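Local coordinates for histone fold protein (PDB 1F1E) that is an archaeal histone that binds DNA and carries two histone-fold motifs in one chain, which pair much as two separate histone subunits would, at residues G120-E125 / I144-P149; Y41-A46 / D106-L111. All blocks are in the same frame, centred on the assembly; numbering follows the deposited sequence.

Both contacts use helix 102-129, the long central helix of the second histone fold, and their centres lie about 18 Å apart on opposite sides of the centre of the chain. Contact 2 joins its early turns to helix 25-51, the long helix of the first fold, and so ties the two folds together in a buried core. Contact 1 stays within the second fold, where a later turn meets the closing helix 137-147 at the surface. The segments also meet: Pro149 CG of 144-149 packs 3.6 Å from Tyr41 OH of 41-46. The second subunit touches both, reaching Tyr146 and Pro149 in contact 1 and Tyr41 and Ala45 in contact 2.

Contact 1: residues G120-E125 / I144-P149; sequences GEKAAE and ITYSMP
Lys122 and Tyr146 make the whole direct contact here, between the long central helix 102-129 of the second histone fold and its short closing helix 137-147. The nonpolar part is a CH-pi interaction made by Lys122 CE, which comes obliquely to the Tyr146 ring, toward its CD1-CE1 side. CE sits 4.2 Å from the ring centroid and, at 29° off the ring normal, is off-centre. The ring atom closest to Lys122 CE is Tyr146 CD1, at 3.8 Å. A bend at chi2 (67°) in the otherwise extended lysine chain carries CE to the ring and NZ to Glu125 OE1. Tyr126, one turn beyond Lys122 on helix 102-129, also packs against Tyr146.

The polar part stays within 120-125. Lys122 NZ forms a salt bridge with Glu125 OE1 at 2.8 Å, approaching from above the carboxylate plane, 47° out of it. No hydrogen bond joins the two segments, whose nearest CA atoms, those of Lys122 and Ser147, are 8.2 Å apart.

Backbone bonding completes the setting. Met148, a selenomethionine, is the first residue to leave helical geometry, though its N still bonds to Ile144 O at 3.0 Å. The backbones of Tyr146 and Ser147 hydrogen-bond to the second subunit, so this helix end also belongs to the dimer interface. The chemistry thus divides the lysine in two: its methylene end lies against an aromatic ring, while its ammonium is held by a carboxylate, which probably offsets much of its charge at this surface.

Contact 2: residues Y41-A46 / D106-L111; sequences YVANAA and DLYNKL
Tyr108 and Leu111 of helix 102-129 meet Val42 and Ala43 of helix 25-51, the long central helices of the two histone folds in this chain. The pair is part of the handshake between the two folds, which separate subunits make in other histones and which is here built from one polypeptide. The short helical segments run roughly antiparallel, at 141°, with axes 11.0 Å apart; side chains make most of the contact.

First along 106-111 comes Tyr108. Its CG is anti to the backbone N (chi1 171°), which extends the ring toward helix 25-51. Val42 CG1 lies at the ring edge, near the ring plane, 3.6 Å from Tyr108 CE1. Ala43 CB lies 3.8 Å from Tyr108 OH. The hydroxyl does not bond to this segment: it hydrogen-bonds to Ala39 O, one turn earlier on helix 25-51, which satisfies the polar tip of a buried ring. Ile91 and Leu92 of helix 85-94 also pack against Tyr108.

Leu111 follows one turn later and points toward the other helix. Val42 CG1 touches both the tyrosine and the leucine, while Leu66 of helix 60-70 also covers Val42. No hydrogen bond crosses between the two segments, and the join is one of buried apolar packing. At the Leu111 end it comes down to two methyls, Leu111 CD2 against Val42 CG1 at 3.7 Å.

Contact 1: residues G120-E125 / I144-P149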
loop_
_atom_site.group_PDB
_atom_site.type_symbol
_atom_site.label_atom_id
_atom_site.label_comp_id
_atom_site.label_asym_id
_atom_site.label_seq_id
_atom_site.Cartn_x
_atom_site.Cartn_y
_atom_site.Cartn_z
ATOM N N GLY A 120 -2.790 -3.217 15.703
ATOM C CA GLY A 120 -2.646 -3.724 17.046
ATOM C C GLY A 120 -2.421 -5.230 17.010
ATOM O O GLY A 120 -1.610 -5.823 17.714
ATOM N N GLU A 121 -3.136 -5.937 16.140
ATOM C CA GLU A 121 -2.899 -7.370 16.030
ATOM C C GLU A 121 -1.479 -7.682 15.601
ATOM O O GLU A 121 -0.820 -8.608 16.092
ATOM C CB GLU A 121 -3.839 -7.988 15.010
ATOM C CG GLU A 121 -5.286 -7.920 15.379
ATOM C CD GLU A 121 -6.239 -8.375 14.293
ATOM O OE1 GLU A 121 -7.447 -8.184 14.488
ATOM O OE2 GLU A 121 -5.834 -9.030 13.284
ATOM N N LYS A 122 -0.969 -6.952 14.620
ATOM C CA LYS A 122 0.353 -7.183 14.139
ATOM C C LYS A 122 1.397 -6.854 15.210
ATOM O O LYS A 122 2.379 -7.583 15.397
ATOM C CB LYS A 122 0.592 -6.362 12.850
ATOM C CG LYS A 122 1.917 -6.770 12.148
ATOM C CD LYS A 122 1.834 -8.174 11.600
ATOM C CE LYS A 122 3.027 -8.664 10.819
ATOM N NZ LYS A 122 2.667 -10.092 10.502
ATOM N N ALA A 123 1.182 -5.722 15.904
ATOM C CA ALA A 123 2.100 -5.371 16.992
ATOM C C ALA A 123 2.103 -6.462 18.075
ATOM O O ALA A 123 3.154 -6.754 18.636
ATOM C CB ALA A 123 1.697 -4.001 17.544
ATOM N N ALA A 124 0.937 -7.024 18.372
ATOM C CA ALA A 124 0.776 -8.078 19.366
ATOM C C ALA A 124 1.600 -9.282 18.931
ATOM O O ALA A 124 2.314 -9.934 19.728
ATOM C CB ALA A 124 -0.670 -8.406 19.631
ATOM N N GLU A 125 1.565 -9.546 17.637
ATOM C CA GLU A 125 2.323 -10.660 17.104
ATOM C C GLU A 125 3.815 -10.453 17.312
ATOM O O GLU A 125 4.559 -11.377 17.669
ATOM C CB GLU A 125 1.943 -10.844 15.621
ATOM C CG GLU A 125 2.874 -11.802 14.898
ATOM C CD GLU A 125 2.519 -11.971 13.434
ATOM O OE1 GLU A 125 1.686 -11.278 12.825
ATOM O OE2 GLU A 125 3.162 -12.892 12.879
ATOM N N ILE A 144 3.951 -1.059 11.714
ATOM C CA ILE A 144 3.772 -0.002 10.722
ATOM C C ILE A 144 4.598 -0.257 9.492
ATOM O O ILE A 144 4.061 -0.168 8.391
ATOM C CB ILE A 144 4.055 1.340 11.411
ATOM C CG1 ILE A 144 3.003 1.754 12.431
ATOM C CG2 ILE A 144 4.246 2.416 10.389
ATOM C CD1 ILE A 144 3.397 2.850 13.389
ATOM N N THR A 145 5.884 -0.529 9.725
ATOM C CA THR A 145 6.773 -0.630 8.563
ATOM C C THR A 145 6.368 -1.803 7.693
ATOM O O THR A 145 6.353 -1.709 6.473
ATOM C CB THR A 145 8.197 -0.797 9.094
ATOM O OG1 THR A 145 8.659 0.457 9.556
ATOM C CG2 THR A 145 9.025 -1.241 7.925
ATOM N N TYR A 146 6.036 -2.915 8.345
ATOM C CA TYR A 146 5.744 -4.135 7.626
ATOM C C TYR A 146 4.446 -3.912 6.893
ATOM O O TYR A 146 4.334 -4.077 5.687
ATOM C CB TYR A 146 5.676 -5.288 8.609
ATOM C CG TYR A 146 5.518 -6.628 7.978
ATOM C CD1 TYR A 146 4.239 -7.087 7.629
ATOM C CD2 TYR A 146 6.592 -7.490 7.738
ATOM C CE1 TYR A 146 4.037 -8.313 7.051
ATOM C CE2 TYR A 146 6.419 -8.710 7.141
ATOM C CZ TYR A 146 5.144 -9.103 6.812
ATOM O OH TYR A 146 4.946 -10.318 6.249
ATOM N N SER A 147 3.405 -3.532 7.649
ATOM C CA SER A 147 2.103 -3.549 7.057
ATOM C C SER A 147 1.762 -2.444 6.065
ATOM O O SER A 147 0.867 -2.656 5.247
ATOM C CB SER A 147 1.052 -3.628 8.158
ATOM O OG SER A 147 0.944 -2.413 8.829
HETATM N N MSE A 148 2.410 -1.308 6.102
HETATM C CA MSE A 148 2.043 -0.182 5.273
HETATM C C MSE A 148 3.013 -0.028 4.095
HETATM O O MSE A 148 4.176 -0.425 4.137
HETATM C CB MSE A 148 2.021 1.101 6.138
HETATM C CG MSE A 148 0.878 1.218 7.100
HETATM SE SE MSE A 148 -0.774 1.573 6.413
HETATM C CE MSE A 148 -1.556 0.030 6.985
ATOM N N PRO A 149 2.585 0.614 3.039
ATOM C CA PRO A 149 3.500 0.952 1.955
ATOM C C PRO A 149 4.520 1.966 2.453
ATOM O O PRO A 149 4.259 2.760 3.322
ATOM C CB PRO A 149 2.547 1.568 0.934
ATOM C CG PRO A 149 1.445 2.123 1.791
ATOM C CD PRO A 149 1.199 1.082 2.835
#

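Contact 2: residues Y41-A46 / D106-L111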
loop_
_atom_site.group_PDB
_atom_site.type_symbol
_atom_site.label_atom_id
_atom_site.label_comp_id
_atom_site.label_asym_id
_atom_site.label_seq_id
_atom_site.Cartn_x
_atom_site.Cartn_y
_atom_site.Cartn_z
ATOM N N TYR A 41 -3.731 9.894 5.032
ATOM C CA TYR A 41 -3.266 9.188 3.882
ATOM C C TYR A 41 -4.425 8.468 3.186
ATOM O O TYR A 41 -4.601 8.498 1.989
ATOM C CB TYR A 41 -2.147 8.213 4.310
ATOM C CG TYR A 41 -1.943 7.117 3.288
ATOM C CD1 TYR A 41 -1.230 7.239 2.117
ATOM C CD2 TYR A 41 -2.475 5.873 3.538
ATOM C CE1 TYR A 41 -1.104 6.174 1.266
ATOM C CE2 TYR A 41 -2.367 4.783 2.689
ATOM C CZ TYR A 41 -1.651 4.965 1.531
ATOM O OH TYR A 41 -1.524 3.887 0.664
ATOM N N VAL A 42 -5.258 7.790 3.996
ATOM C CA VAL A 42 -6.393 7.047 3.484
ATOM C C VAL A 42 -7.404 8.007 2.892
ATOM O O VAL A 42 -7.961 7.762 1.837
ATOM C CB VAL A 42 -7.035 6.147 4.524
ATOM C CG1 VAL A 42 -8.269 5.489 3.978
ATOM C CG2 VAL A 42 -6.028 5.065 4.956
ATOM N N ALA A 43 -7.633 9.129 3.490
ATOM C CA ALA A 43 -8.580 10.117 2.955
ATOM C C ALA A 43 -8.075 10.697 1.626
ATOM O O ALA A 43 -8.849 10.844 0.647
ATOM C CB ALA A 43 -8.795 11.186 3.988
ATOM N N ASN A 44 -6.760 10.989 1.564
ATOM C CA ASN A 44 -6.190 11.454 0.298
ATOM C C ASN A 44 -6.285 10.378 -0.767
ATOM O O ASN A 44 -6.575 10.682 -1.922
ATOM C CB ASN A 44 -4.729 11.917 0.473
ATOM N N ALA A 45 -6.085 9.145 -0.353
ATOM C CA ALA A 45 -6.226 8.033 -1.319
ATOM C C ALA A 45 -7.629 7.897 -1.818
ATOM O O ALA A 45 -7.831 7.676 -3.013
ATOM C CB ALA A 45 -5.763 6.762 -0.639
ATOM N N ALA A 46 -8.599 8.072 -0.920
ATOM C CA ALA A 46 -9.992 8.094 -1.299
ATOM C C ALA A 46 -10.254 9.200 -2.314
ATOM O O ALA A 46 -10.963 8.892 -3.279
ATOM C CB ALA A 46 -10.843 8.289 -0.055
ATOM N N ASP A 106 -19.158 6.046 6.448
ATOM C CA ASP A 106 -19.088 4.948 7.365
ATOM C C ASP A 106 -18.026 3.942 6.949
ATOM O O ASP A 106 -17.399 3.347 7.847
ATOM C CB ASP A 106 -20.442 4.245 7.420
ATOM C CG ASP A 106 -21.523 4.999 8.098
ATOM O OD1 ASP A 106 -21.200 6.011 8.749
ATOM O OD2 ASP A 106 -22.686 4.536 8.032
ATOM N N LEU A 107 -17.897 3.684 5.667
ATOM C CA LEU A 107 -16.880 2.693 5.248
ATOM C C LEU A 107 -15.491 3.257 5.420
ATOM O O LEU A 107 -14.594 2.475 5.794
ATOM C CB LEU A 107 -17.192 2.139 3.860
ATOM C CG LEU A 107 -16.247 0.989 3.448
ATOM C CD1 LEU A 107 -16.262 -0.154 4.425
ATOM C CD2 LEU A 107 -16.717 0.567 2.057
ATOM N N TYR A 108 -15.277 4.541 5.196
ATOM C CA TYR A 108 -13.974 5.146 5.526
ATOM C C TYR A 108 -13.662 4.981 7.008
ATOM O O TYR A 108 -12.540 4.604 7.402
ATOM C CB TYR A 108 -14.035 6.610 5.136
ATOM C CG TYR A 108 -12.814 7.351 5.648
ATOM C CD1 TYR A 108 -11.562 7.168 5.096
ATOM C CD2 TYR A 108 -12.907 8.199 6.702
ATOM C CE1 TYR A 108 -10.489 7.861 5.610
ATOM C CE2 TYR A 108 -11.853 8.898 7.244
ATOM C CZ TYR A 108 -10.605 8.703 6.673
ATOM O OH TYR A 108 -9.576 9.382 7.197
ATOM N N ASN A 109 -14.674 5.249 7.861
ATOM C CA ASN A 109 -14.495 5.061 9.288
ATOM C C ASN A 109 -14.156 3.609 9.627
ATOM O O ASN A 109 -13.157 3.376 10.342
ATOM C CB ASN A 109 -15.790 5.512 9.979
ATOM C CG ASN A 109 -15.602 6.008 11.378
ATOM O OD1 ASN A 109 -14.552 5.965 11.984
ATOM N ND2 ASN A 109 -16.731 6.519 11.887
ATOM N N LYS A 110 -14.902 2.663 9.088
ATOM C CA LYS A 110 -14.548 1.252 9.345
ATOM C C LYS A 110 -13.181 0.907 8.830
ATOM O O LYS A 110 -12.455 0.163 9.469
ATOM C CB LYS A 110 -15.597 0.352 8.655
ATOM C CG LYS A 110 -16.920 0.348 9.387
ATOM C CD LYS A 110 -17.938 -0.818 8.576
ATOM N N LEU A 111 -12.769 1.465 7.701
ATOM C CA LEU A 111 -11.450 1.182 7.174
ATOM C C LEU A 111 -10.379 1.688 8.122
ATOM O O LEU A 111 -9.436 0.954 8.394
ATOM C CB LEU A 111 -11.344 1.832 5.801
ATOM C CG LEU A 111 -10.027 1.697 5.035
ATOM C CD1 LEU A 111 -9.558 0.245 4.954
ATOM C CD2 LEU A 111 -10.100 2.306 3.648
#